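Local coordinates for polar amino acid ABC uptake transporter substrate binding protein (Streptococcus thermophilus LMG 18311, PDB 3HV1) that probably captures polar amino acids outside the cell and delivers them to an ABC transporter for uptake, at residues A[99-104]-A[210-215]; A[104-109]-A[251-256]; A[120-125]-A[147-152]; A[137-142]-A[156-161]. One frame throughout, in Å; residues are numbered along the deposited sequence.

Interaction 1: residues A[99-104]-A[210-215]; sequences DFTEPY and SFAVGA
The Tyr-104 ring lies with one face under the carbonyl of Phe-211, whose O sits 3.4 Å from Tyr-104 CD2, while the Phe-211 side chain crosses obliquely, its CB 3.6 Å from Tyr-104 CZ at the phenol end. At the ring edge, in plane, a water lies 2.8 Å from Tyr-104 OH and donates to Ala-212 O; the ring also meets that of Trp-85. The Phe-100 ring comes obliquely to the backbone at 213-214, with CD1 4.0 Å from Ala-212 CB.

Strand 99-100 runs antiparallel to the end of strand 209-215. Asp-99 and Ala-215 form a hydrogen-bonded pair, Asp-99 N giving to Ala-215 O at 2.9 Å and Ala-215 N giving back to Asp-99 O, both nearly along the C=O axes. Phe-100 and Gly-214 follow as a non-hydrogen-bonded pair.

Past this pair a side chain takes over part of the ladder. Thr-101 N still reaches Val-213 O, but Val-213 N bonds to Thr-101 OG1 (3.0 Å, 167° at the hydrogen). OG1 stands in the crowded position between backbone N and carbonyl carbon (chi1 57°), and it donates in turn to Glu-102 O from above the carbonyl plane. Tyr-104 N closes the run on Phe-211 O at 2.9 Å.

Asp-99 turns its carboxylate away to a salt bridge with Lys-217. Thus the hydroxyl of Thr-101, accepting one bond and giving one, satisfies the amide of buried Val-213 where the regular pairing breaks off.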
loop_
_atom_site.group_PDB
_atom_site.type_symbol
_atom_site.label_atom_id
_atom_site.label_comp_id
_atom_site.label_asym_id
_atom_site.label_seq_id
_atom_site.Cartn_x
_atom_site.Cartn_y
_atom_site.Cartn_z
ATOM N N ASP A 99 -6.241 -3.392 -13.471
ATOM C CA ASP A 99 -5.048 -3.287 -12.642
ATOM C C ASP A 99 -4.950 -1.823 -12.221
ATOM O O ASP A 99 -5.279 -0.927 -12.996
ATOM C CB ASP A 99 -3.805 -3.702 -13.425
ATOM C CG ASP A 99 -3.541 -5.198 -13.347
ATOM O OD1 ASP A 99 -4.318 -5.906 -12.668
ATOM O OD2 ASP A 99 -2.549 -5.661 -13.957
ATOM N N PHE A 100 -4.489 -1.587 -10.999
ATOM C CA PHE A 100 -4.408 -0.237 -10.451
ATOM C C PHE A 100 -3.025 0.338 -10.231
ATOM O O PHE A 100 -2.071 -0.389 -9.962
ATOM C CB PHE A 100 -5.132 -0.195 -9.105
ATOM C CG PHE A 100 -6.620 -0.281 -9.213
ATOM C CD1 PHE A 100 -7.386 0.877 -9.283
ATOM C CD2 PHE A 100 -7.260 -1.516 -9.245
ATOM C CE1 PHE A 100 -8.764 0.812 -9.380
ATOM C CE2 PHE A 100 -8.643 -1.595 -9.343
ATOM C CZ PHE A 100 -9.396 -0.430 -9.411
ATOM N N THR A 101 -2.931 1.661 -10.336
ATOM C CA THR A 101 -1.676 2.335 -10.059
ATOM C C THR A 101 -1.698 2.405 -8.541
ATOM O O THR A 101 -2.669 1.987 -7.902
ATOM C CB THR A 101 -1.660 3.801 -10.524
ATOM O OG1 THR A 101 -2.746 4.503 -9.890
ATOM C CG2 THR A 101 -1.773 3.907 -12.035
ATOM N N GLU A 102 -0.621 2.932 -7.976
ATOM C CA GLU A 102 -0.532 3.141 -6.540
ATOM C C GLU A 102 -1.528 4.268 -6.260
ATOM O O GLU A 102 -1.903 5.003 -7.175
ATOM C CB GLU A 102 0.880 3.601 -6.168
ATOM C CG GLU A 102 1.944 2.556 -6.409
ATOM C CD GLU A 102 1.620 1.252 -5.717
ATOM O OE1 GLU A 102 1.247 1.301 -4.523
ATOM O OE2 GLU A 102 1.739 0.180 -6.358
ATOM N N PRO A 103 -1.989 4.411 -5.004
ATOM C CA PRO A 103 -2.943 5.488 -4.707
ATOM C C PRO A 103 -2.261 6.851 -4.701
ATOM O O PRO A 103 -1.137 6.969 -4.224
ATOM C CB PRO A 103 -3.479 5.100 -3.332
ATOM C CG PRO A 103 -2.290 4.402 -2.699
ATOM C CD PRO A 103 -1.802 3.529 -3.834
ATOM N N TYR A 104 -2.922 7.881 -5.234
ATOM C CA TYR A 104 -2.308 9.209 -5.252
ATOM C C TYR A 104 -2.879 10.157 -4.182
ATOM O O TYR A 104 -2.314 11.218 -3.907
ATOM C CB TYR A 104 -2.414 9.837 -6.660
ATOM C CG TYR A 104 -3.813 9.903 -7.237
ATOM C CD1 TYR A 104 -4.628 11.008 -7.009
ATOM C CD2 TYR A 104 -4.336 8.835 -7.980
ATOM C CE1 TYR A 104 -5.946 11.055 -7.503
ATOM C CE2 TYR A 104 -5.644 8.873 -8.474
ATOM C CZ TYR A 104 -6.439 9.986 -8.230
ATOM O OH TYR A 104 -7.731 10.019 -8.697
ATOM N N SER A 210 -8.860 5.164 -0.915
ATOM C CA SER A 210 -7.685 5.682 -1.602
ATOM C C SER A 210 -7.951 5.742 -3.108
ATOM O O SER A 210 -8.323 4.735 -3.720
ATOM C CB SER A 210 -6.472 4.793 -1.324
ATOM O OG SER A 210 -6.168 4.759 0.058
ATOM N N PHE A 211 -7.774 6.925 -3.692
ATOM C CA PHE A 211 -7.985 7.103 -5.119
ATOM C C PHE A 211 -6.780 6.577 -5.884
ATOM O O PHE A 211 -5.636 6.839 -5.518
ATOM C CB PHE A 211 -8.191 8.581 -5.478
ATOM C CG PHE A 211 -9.451 9.185 -4.916
ATOM C CD1 PHE A 211 -10.582 8.408 -4.703
ATOM C CD2 PHE A 211 -9.525 10.554 -4.669
ATOM C CE1 PHE A 211 -11.773 8.977 -4.255
ATOM C CE2 PHE A 211 -10.715 11.136 -4.220
ATOM C CZ PHE A 211 -11.841 10.342 -4.015
ATOM N N ALA A 212 -7.048 5.823 -6.946
ATOM C CA ALA A 212 -5.996 5.273 -7.784
ATOM C C ALA A 212 -6.560 5.202 -9.196
ATOM O O ALA A 212 -7.766 5.339 -9.397
ATOM C CB ALA A 212 -5.577 3.876 -7.285
ATOM N N VAL A 213 -5.685 5.001 -10.172
ATOM C CA VAL A 213 -6.093 4.937 -11.577
ATOM C C VAL A 213 -6.204 3.490 -12.055
ATOM O O VAL A 213 -5.333 2.680 -11.769
ATOM C CB VAL A 213 -5.060 5.663 -12.467
ATOM C CG1 VAL A 213 -5.577 5.771 -13.899
ATOM C CG2 VAL A 213 -4.776 7.048 -11.900
ATOM N N GLY A 214 -7.272 3.183 -12.791
ATOM C CA GLY A 214 -7.466 1.838 -13.299
ATOM C C GLY A 214 -7.182 1.737 -14.791
ATOM O O GLY A 214 -7.501 2.648 -15.544
ATOM N N ALA A 215 -6.568 0.633 -15.208
ATOM C CA ALA A 215 -6.247 0.398 -16.616
ATOM C C ALA A 215 -6.430 -1.081 -16.906
ATOM O O ALA A 215 -6.554 -1.888 -15.983
ATOM C CB ALA A 215 -4.805 0.795 -16.906
HETATM O O HOH W 1 -9.069 8.037 -10.074
#

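Interaction 2: residues A[104-109]-A[251-256]; sequences YMVNEQ and VATDQV
Thr-253 lays its CG2 methyl over the peptide joining Tyr-104 to Met-105, 3.3 Å from Met-105 N and 3.5 Å from Tyr-104 C. That peptide leads into strand 105-114, which pairs with both strand 209-215 and strands 178-182 and 199-203, consistent with one of the inter-lobe connections of the two-lobed periplasmic-binding-protein fold. The segment 251-256, a loop after helix 238-247, thus packs on the chain near a likely hinge.

Putting CG2 beside the backbone N leaves Thr-253 OG1 in the crowded position (chi1 54°). There OG1 is hydrogen-bonded to Pro-103 O, and it receives a weak bond from Val-256 N that helps hold the turn 253-256. Val-256 follows on the same side, with CG2 3.6 Å from Tyr-104 CA and close to its CB.

At the other end Val-251 crosses Met-105, a selenomethionine, obliquely. CG2 of Val-251 lies 3.7 Å from Met-105 CB, and the chain of Met-105, bent at its last torsion (chi3 -87°), carries CE back to 3.9 Å from Val-251 CG1. Arg-183 of helix 183-192 touches both side chains, and Phe-230 and Tyr-234 of helix 220-236 pack on Val-256.

The backbones are linked through one water, which accepts from Val-106 N at 2.8 Å and donates to Val-251 O at 2.7 Å.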
loop_
_atom_site.group_PDB
_atom_site.type_symbol
_atom_site.label_atom_id
_atom_site.label_comp_id
_atom_site.label_asym_id
_atom_site.label_seq_id
_atom_site.Cartn_x
_atom_site.Cartn_y
_atom_site.Cartn_z
ATOM N N TYR A 104 -2.922 7.881 -5.234
ATOM C CA TYR A 104 -2.308 9.209 -5.252
ATOM C C TYR A 104 -2.879 10.157 -4.182
ATOM O O TYR A 104 -2.314 11.218 -3.907
ATOM C CB TYR A 104 -2.414 9.837 -6.660
ATOM C CG TYR A 104 -3.813 9.903 -7.237
ATOM C CD1 TYR A 104 -4.628 11.008 -7.009
ATOM C CD2 TYR A 104 -4.336 8.835 -7.980
ATOM C CE1 TYR A 104 -5.946 11.055 -7.503
ATOM C CE2 TYR A 104 -5.644 8.873 -8.474
ATOM C CZ TYR A 104 -6.439 9.986 -8.230
ATOM O OH TYR A 104 -7.731 10.019 -8.697
HETATM N N MSE A 105 -3.997 9.776 -3.575
HETATM C CA MSE A 105 -4.579 10.591 -2.516
HETATM C C MSE A 105 -5.643 9.840 -1.732
HETATM O O MSE A 105 -6.267 8.905 -2.240
HETATM C CB MSE A 105 -5.147 11.910 -3.074
HETATM C CG MSE A 105 -6.670 11.958 -3.299
HETATM SE SE MSE A 105 -7.414 13.731 -3.518
HETATM C CE MSE A 105 -7.732 14.169 -1.662
ATOM N N VAL A 106 -5.827 10.241 -0.479
ATOM C CA VAL A 106 -6.815 9.600 0.363
ATOM C C VAL A 106 -7.988 10.508 0.639
ATOM O O VAL A 106 -7.823 11.675 0.979
ATOM C CB VAL A 106 -6.223 9.159 1.722
ATOM C CG1 VAL A 106 -7.330 8.612 2.616
ATOM C CG2 VAL A 106 -5.162 8.107 1.505
ATOM N N ASN A 107 -9.183 9.964 0.465
ATOM C CA ASN A 107 -10.379 10.718 0.753
ATOM C C ASN A 107 -11.004 10.059 1.966
ATOM O O ASN A 107 -11.024 8.835 2.080
ATOM C CB ASN A 107 -11.355 10.697 -0.409
ATOM C CG ASN A 107 -12.617 11.456 -0.094
ATOM O OD1 ASN A 107 -12.567 12.541 0.497
ATOM N ND2 ASN A 107 -13.761 10.897 -0.476
ATOM N N GLU A 108 -11.495 10.877 2.882
ATOM C CA GLU A 108 -12.107 10.364 4.095
ATOM C C GLU A 108 -12.962 11.471 4.686
ATOM O O GLU A 108 -12.861 12.623 4.278
ATOM C CB GLU A 108 -11.021 9.970 5.101
ATOM C CG GLU A 108 -10.259 11.163 5.672
ATOM C CD GLU A 108 -9.143 10.750 6.605
ATOM O OE1 GLU A 108 -9.384 9.888 7.477
ATOM O OE2 GLU A 108 -8.027 11.292 6.476
ATOM N N GLN A 109 -13.813 11.114 5.636
ATOM C CA GLN A 109 -14.658 12.102 6.282
ATOM C C GLN A 109 -13.768 12.968 7.158
ATOM O O GLN A 109 -12.886 12.451 7.853
ATOM C CB GLN A 109 -15.708 11.419 7.165
ATOM C CG GLN A 109 -16.687 10.577 6.395
ATOM C CD GLN A 109 -17.355 11.365 5.293
ATOM O OE1 GLN A 109 -17.920 12.429 5.533
ATOM N NE2 GLN A 109 -17.295 10.849 4.077
ATOM N N VAL A 251 -1.993 16.705 -0.798
ATOM C CA VAL A 251 -2.696 15.441 -0.559
ATOM C C VAL A 251 -1.927 14.184 -0.966
ATOM O O VAL A 251 -2.456 13.085 -0.910
ATOM C CB VAL A 251 -4.052 15.429 -1.292
ATOM C CG1 VAL A 251 -4.863 16.647 -0.880
ATOM C CG2 VAL A 251 -3.835 15.406 -2.802
ATOM N N ALA A 252 -0.674 14.345 -1.359
ATOM C CA ALA A 252 0.126 13.208 -1.793
ATOM C C ALA A 252 0.218 12.083 -0.773
ATOM O O ALA A 252 0.427 12.323 0.414
ATOM C CB ALA A 252 1.529 13.678 -2.161
ATOM N N THR A 253 0.051 10.853 -1.250
ATOM C CA THR A 253 0.161 9.678 -0.402
ATOM C C THR A 253 1.652 9.398 -0.260
ATOM O O THR A 253 2.458 9.936 -1.010
ATOM C CB THR A 253 -0.470 8.444 -1.058
ATOM O OG1 THR A 253 0.103 8.270 -2.359
ATOM C CG2 THR A 253 -1.994 8.597 -1.178
ATOM N N ASP A 254 2.017 8.552 0.693
ATOM C CA ASP A 254 3.419 8.215 0.861
ATOM C C ASP A 254 3.982 7.587 -0.420
ATOM O O ASP A 254 5.145 7.792 -0.751
ATOM C CB ASP A 254 3.596 7.272 2.051
ATOM C CG ASP A 254 3.399 7.977 3.380
ATOM O OD1 ASP A 254 3.675 9.195 3.453
ATOM O OD2 ASP A 254 2.987 7.319 4.354
ATOM N N GLN A 255 3.158 6.835 -1.149
ATOM C CA GLN A 255 3.622 6.220 -2.392
ATOM C C GLN A 255 4.044 7.283 -3.409
ATOM O O GLN A 255 5.098 7.162 -4.047
ATOM C CB GLN A 255 2.539 5.319 -2.999
ATOM C CG GLN A 255 2.295 4.042 -2.200
ATOM C CD GLN A 255 1.116 4.152 -1.271
ATOM O OE1 GLN A 255 0.821 5.226 -0.740
ATOM N NE2 GLN A 255 0.434 3.035 -1.053
ATOM N N VAL A 256 3.222 8.320 -3.563
ATOM C CA VAL A 256 3.536 9.403 -4.492
ATOM C C VAL A 256 4.843 10.070 -4.061
ATOM O O VAL A 256 5.614 10.539 -4.899
ATOM C CB VAL A 256 2.397 10.461 -4.522
ATOM C CG1 VAL A 256 2.884 11.761 -5.136
ATOM C CG2 VAL A 256 1.229 9.921 -5.321
HETATM O O HOH W 2 -4.073 11.904 0.864
#

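Interaction 3: residues A[120-125]-A[147-152]; sequences DSVAGM and KILKDV
Gly-124 N is gripped twice, both times by Ser-121: the hydroxyl OG accepts at 3.0 Å in a bent bond (131° at the hydrogen), and the carbonyl O adds a weak bond at 3.1 Å. The hydroxyl bond to the amide three residues on makes an ST motif, and Met-125 N, bonded to Val-122 O, carries on the 3-10 turn 123-125.

This turn presents Val-122 and Met-125 to the segment 147-152, and Leu-149 answers both with a single methyl. Its CD2 lies 3.5 Å from CG1 of Val-122, the branch anti to the backbone N (chi1 174°), and the two side chains cross at about a right angle. The same CD2 stands 3.8 Å from CB of Met-125, a selenomethionine whose chain bends at chi2 and chi3. Between the segments the contact is thus small and apolar.

On its own side the loop is pinned by Val-152 N bonding to Leu-149 O, while the backbone of Val-152 also pairs with Gly-127. Leu-149 further packs on Phe-142 of helix 137-144 and on Leu-130 of strand 130-133, which Met-125 touches too, so the contact bridges the loops flanking that strand and helix.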
loop_
_atom_site.group_PDB
_atom_site.type_symbol
_atom_site.label_atom_id
_atom_site.label_comp_id
_atom_site.label_asym_id
_atom_site.label_seq_id
_atom_site.Cartn_x
_atom_site.Cartn_y
_atom_site.Cartn_z
ATOM N N ASP A 120 -10.427 22.213 18.285
ATOM C CA ASP A 120 -9.319 21.738 17.473
ATOM C C ASP A 120 -9.031 20.248 17.535
ATOM O O ASP A 120 -7.909 19.819 17.267
ATOM C CB ASP A 120 -8.043 22.517 17.800
ATOM C CG ASP A 120 -7.717 22.517 19.278
ATOM O OD1 ASP A 120 -8.212 21.633 20.004
ATOM O OD2 ASP A 120 -6.953 23.406 19.704
ATOM N N SER A 121 -10.047 19.461 17.876
ATOM C CA SER A 121 -9.907 18.010 17.934
ATOM C C SER A 121 -11.292 17.421 17.801
ATOM O O SER A 121 -12.278 18.086 18.092
ATOM C CB SER A 121 -9.298 17.566 19.267
ATOM O OG SER A 121 -10.238 17.719 20.316
ATOM N N VAL A 122 -11.365 16.179 17.338
ATOM C CA VAL A 122 -12.646 15.503 17.203
ATOM C C VAL A 122 -13.260 15.329 18.592
ATOM O O VAL A 122 -14.468 15.459 18.765
ATOM C CB VAL A 122 -12.480 14.114 16.546
ATOM C CG1 VAL A 122 -13.802 13.365 16.558
ATOM C CG2 VAL A 122 -11.985 14.270 15.119
ATOM N N ALA A 123 -12.425 15.034 19.585
ATOM C CA ALA A 123 -12.924 14.846 20.943
ATOM C C ALA A 123 -13.547 16.136 21.480
ATOM O O ALA A 123 -14.432 16.098 22.337
ATOM C CB ALA A 123 -11.793 14.381 21.865
ATOM N N GLY A 124 -13.088 17.271 20.961
ATOM C CA GLY A 124 -13.595 18.556 21.401
ATOM C C GLY A 124 -15.036 18.815 21.018
ATOM O O GLY A 124 -15.613 19.849 21.381
HETATM N N MSE A 125 -15.621 17.871 20.287
HETATM C CA MSE A 125 -17.006 17.976 19.844
HETATM C C MSE A 125 -18.004 17.481 20.878
HETATM O O MSE A 125 -19.216 17.464 20.639
HETATM C CB MSE A 125 -17.186 17.208 18.538
HETATM C CG MSE A 125 -16.673 17.957 17.320
HETATM SE SE MSE A 125 -17.616 19.559 16.922
HETATM C CE MSE A 125 -19.284 18.719 16.658
ATOM N N LYS A 147 -19.218 5.353 18.265
ATOM C CA LYS A 147 -18.158 5.649 19.219
ATOM C C LYS A 147 -17.230 6.785 18.770
ATOM O O LYS A 147 -16.530 7.379 19.589
ATOM C CB LYS A 147 -17.347 4.380 19.491
ATOM C CG LYS A 147 -16.386 4.489 20.658
ATOM C CD LYS A 147 -15.831 3.123 21.034
ATOM C CE LYS A 147 -16.947 2.164 21.428
ATOM N NZ LYS A 147 -16.427 0.808 21.752
ATOM N N ILE A 148 -17.233 7.096 17.478
ATOM C CA ILE A 148 -16.380 8.162 16.956
ATOM C C ILE A 148 -16.897 9.553 17.318
ATOM O O ILE A 148 -16.197 10.341 17.955
ATOM C CB ILE A 148 -16.262 8.086 15.420
ATOM C CG1 ILE A 148 -15.665 6.739 15.008
ATOM C CG2 ILE A 148 -15.407 9.242 14.908
ATOM C CD1 ILE A 148 -14.277 6.469 15.567
ATOM N N LEU A 149 -18.121 9.854 16.903
ATOM C CA LEU A 149 -18.714 11.152 17.186
ATOM C C LEU A 149 -20.139 11.071 17.717
ATOM O O LEU A 149 -20.512 11.835 18.599
ATOM C CB LEU A 149 -18.704 12.020 15.932
ATOM C CG LEU A 149 -17.408 12.778 15.648
ATOM C CD1 LEU A 149 -17.406 13.287 14.216
ATOM C CD2 LEU A 149 -17.273 13.925 16.629
ATOM N N LYS A 150 -20.926 10.144 17.185
ATOM C CA LYS A 150 -22.313 10.012 17.602
ATOM C C LYS A 150 -22.528 9.995 19.112
ATOM O O LYS A 150 -23.432 10.662 19.618
ATOM C CB LYS A 150 -22.943 8.762 16.985
ATOM C CG LYS A 150 -24.445 8.682 17.230
ATOM C CD LYS A 150 -25.118 7.592 16.420
ATOM C CE LYS A 150 -26.624 7.584 16.687
ATOM N NZ LYS A 150 -27.330 6.505 15.947
ATOM N N ASP A 151 -21.699 9.250 19.835
ATOM C CA ASP A 151 -21.845 9.158 21.284
ATOM C C ASP A 151 -21.491 10.428 22.046
ATOM O O ASP A 151 -22.053 10.692 23.112
ATOM C CB ASP A 151 -21.002 8.004 21.841
ATOM C CG ASP A 151 -21.470 6.648 21.348
ATOM O OD1 ASP A 151 -22.646 6.534 20.940
ATOM O OD2 ASP A 151 -20.664 5.692 21.384
ATOM N N VAL A 152 -20.574 11.222 21.504
ATOM C CA VAL A 152 -20.147 12.431 22.193
ATOM C C VAL A 152 -20.865 13.721 21.823
ATOM O O VAL A 152 -20.972 14.619 22.653
ATOM C CB VAL A 152 -18.641 12.657 22.014
ATOM C CG1 VAL A 152 -17.867 11.555 22.711
ATOM C CG2 VAL A 152 -18.297 12.690 20.537
#

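Interaction 4: residues A[137-142]-A[156-161]; sequences SGYDAF and QKVVQY
Helix 137-142 and strand 158-161 run nearly antiparallel, their N-to-C directions 162° apart and their axes 10.7 Å from each other at closest approach, a spacing filled by side chains. Phe-142 and Val-158 meet tip to tip. CG1 of Val-158 sits over the middle of the Phe-142 ring, 3.3 Å from its centroid and 11° off the normal, a tight CH-pi contact. The ring edge of Phe-142 also comes near Gln-156 O.

The other methyl of Val-158, CG2, lies at the edge of the Tyr-139 ring, 3.9 Å from CD1, so one valine fits between two aromatic side chains. Both rings leave the helix with CG anti to the backbone N, one helical turn apart. Over a face of Tyr-139 lies the amide of Gln-160, its plane 33° from that of the ring and NE2 3.1 Å from Tyr-139 CE1. This is packing of amide on ring: NE2 is also 3.2 Å from Tyr-139 OH, but at an angle too poor for a hydrogen bond.

Phe-142 and Val-158 both continue onto Leu-130 of strand 130-133, the parallel neighbour of 158-161. Such helix-on-strand packing is that of a beta-alpha-beta unit, here strand 130-133, helix 137-144 and strand 158-161.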
loop_
_atom_site.group_PDB
_atom_site.type_symbol
_atom_site.label_atom_id
_atom_site.label_comp_id
_atom_site.label_asym_id
_atom_site.label_seq_id
_atom_site.Cartn_x
_atom_site.Cartn_y
_atom_site.Cartn_z
ATOM N N SER A 137 -21.937 9.871 2.569
ATOM C CA SER A 137 -21.213 8.760 3.171
ATOM C C SER A 137 -20.924 9.068 4.638
ATOM O O SER A 137 -20.812 8.165 5.467
ATOM C CB SER A 137 -19.909 8.515 2.409
ATOM O OG SER A 137 -19.206 9.728 2.209
ATOM N N GLY A 138 -20.813 10.355 4.957
ATOM C CA GLY A 138 -20.554 10.752 6.331
ATOM C C GLY A 138 -21.732 10.435 7.236
ATOM O O GLY A 138 -21.558 9.982 8.366
ATOM N N TYR A 139 -22.940 10.675 6.739
ATOM C CA TYR A 139 -24.146 10.402 7.508
ATOM C C TYR A 139 -24.136 8.940 7.951
ATOM O O TYR A 139 -24.258 8.633 9.135
ATOM C CB TYR A 139 -25.383 10.688 6.653
ATOM C CG TYR A 139 -26.697 10.439 7.359
ATOM C CD1 TYR A 139 -27.089 11.222 8.447
ATOM C CD2 TYR A 139 -27.543 9.408 6.952
ATOM C CE1 TYR A 139 -28.290 10.983 9.112
ATOM C CE2 TYR A 139 -28.746 9.158 7.611
ATOM C CZ TYR A 139 -29.113 9.949 8.691
ATOM O OH TYR A 139 -30.294 9.700 9.355
ATOM N N ASP A 140 -23.964 8.042 6.988
ATOM C CA ASP A 140 -23.937 6.610 7.265
ATOM C C ASP A 140 -22.793 6.201 8.184
ATOM O O ASP A 140 -22.950 5.311 9.025
ATOM C CB ASP A 140 -23.846 5.827 5.953
ATOM C CG ASP A 140 -25.191 5.671 5.276
ATOM O OD1 ASP A 140 -25.873 6.692 5.051
ATOM O OD2 ASP A 140 -25.568 4.519 4.971
ATOM N N ALA A 141 -21.642 6.847 8.023
ATOM C CA ALA A 141 -20.472 6.537 8.839
ATOM C C ALA A 141 -20.697 6.993 10.273
ATOM O O ALA A 141 -20.269 6.337 11.223
ATOM C CB ALA A 141 -19.238 7.215 8.257
ATOM N N PHE A 142 -21.378 8.124 10.418
ATOM C CA PHE A 142 -21.675 8.679 11.727
ATOM C C PHE A 142 -22.452 7.665 12.557
ATOM O O PHE A 142 -22.163 7.462 13.733
ATOM C CB PHE A 142 -22.507 9.948 11.573
ATOM C CG PHE A 142 -22.926 10.564 12.874
ATOM C CD1 PHE A 142 -22.007 11.242 13.665
ATOM C CD2 PHE A 142 -24.250 10.489 13.298
ATOM C CE1 PHE A 142 -22.398 11.842 14.858
ATOM C CE2 PHE A 142 -24.653 11.085 14.492
ATOM C CZ PHE A 142 -23.726 11.764 15.272
ATOM N N GLN A 156 -26.669 13.193 20.352
ATOM C CA GLN A 156 -26.229 11.972 19.680
ATOM C C GLN A 156 -26.850 11.867 18.292
ATOM O O GLN A 156 -27.173 10.776 17.825
ATOM C CB GLN A 156 -26.609 10.727 20.491
ATOM C CG GLN A 156 -25.872 10.564 21.810
ATOM C CD GLN A 156 -26.277 11.603 22.834
ATOM O OE1 GLN A 156 -27.455 11.723 23.182
ATOM N NE2 GLN A 156 -25.302 12.362 23.324
ATOM N N LYS A 157 -27.020 13.010 17.639
ATOM C CA LYS A 157 -27.599 13.049 16.304
ATOM C C LYS A 157 -26.842 14.079 15.478
ATOM O O LYS A 157 -25.970 14.775 15.991
ATOM C CB LYS A 157 -29.074 13.467 16.365
ATOM C CG LYS A 157 -29.894 12.825 17.474
ATOM C CD LYS A 157 -29.954 11.309 17.361
ATOM C CE LYS A 157 -30.731 10.712 18.530
ATOM N NZ LYS A 157 -30.715 9.222 18.531
ATOM N N VAL A 158 -27.186 14.168 14.198
ATOM C CA VAL A 158 -26.569 15.138 13.309
ATOM C C VAL A 158 -27.634 15.889 12.536
ATOM O O VAL A 158 -28.620 15.308 12.083
ATOM C CB VAL A 158 -25.622 14.485 12.292
ATOM C CG1 VAL A 158 -24.333 14.076 12.975
ATOM C CG2 VAL A 158 -26.301 13.291 11.644
ATOM N N VAL A 159 -27.432 17.192 12.403
ATOM C CA VAL A 159 -28.353 18.033 11.669
ATOM C C VAL A 159 -28.020 17.821 10.196
ATOM O O VAL A 159 -26.890 18.069 9.758
ATOM C CB VAL A 159 -28.161 19.510 12.044
ATOM C CG1 VAL A 159 -29.207 20.371 11.355
ATOM C CG2 VAL A 159 -28.248 19.671 13.547
ATOM N N GLN A 160 -28.997 17.346 9.431
ATOM C CA GLN A 160 -28.773 17.097 8.015
ATOM C C GLN A 160 -29.030 18.328 7.160
ATOM O O GLN A 160 -29.946 19.106 7.422
ATOM C CB GLN A 160 -29.646 15.937 7.531
ATOM C CG GLN A 160 -29.275 14.598 8.137
ATOM C CD GLN A 160 -30.022 13.448 7.494
ATOM O OE1 GLN A 160 -29.944 13.242 6.279
ATOM N NE2 GLN A 160 -30.751 12.688 8.306
ATOM N N TYR A 161 -28.203 18.496 6.135
ATOM C CA TYR A 161 -28.320 19.619 5.224
ATOM C C TYR A 161 -28.374 19.083 3.807
ATOM O O TYR A 161 -27.708 18.103 3.484
ATOM C CB TYR A 161 -27.122 20.550 5.393
ATOM C CG TYR A 161 -27.147 21.324 6.691
ATOM C CD1 TYR A 161 -27.665 22.617 6.740
ATOM C CD2 TYR A 161 -26.659 20.763 7.871
ATOM C CE1 TYR A 161 -27.695 23.338 7.933
ATOM C CE2 TYR A 161 -26.684 21.473 9.074
ATOM C CZ TYR A 161 -27.201 22.761 9.096
ATOM O OH TYR A 161 -27.211 23.482 10.273
#

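Interactions 1 and 2 adjoin, sharing Tyr-104, with centres 11 Å apart; strands 209-215 and 105-114 are neighbours in one sheet, where a probable hydrogen bond from Phe-211 N to Met-105 O joins them. Interactions 3 and 4, centres 13 Å apart, form a second cluster, where Lys-150 packs on Phe-142. Along the chain both are nested inside the loops closed by interactions 1 and 2. The centres of interactions 1 and 4 are 29 Å apart on opposite sides of the chain's centre, as expected for two lobes. Strand 105-114 leads from one cluster toward the other, and Gln-109 touches Ser-137 and Gly-138, in keeping with a hinged solute-binding protein.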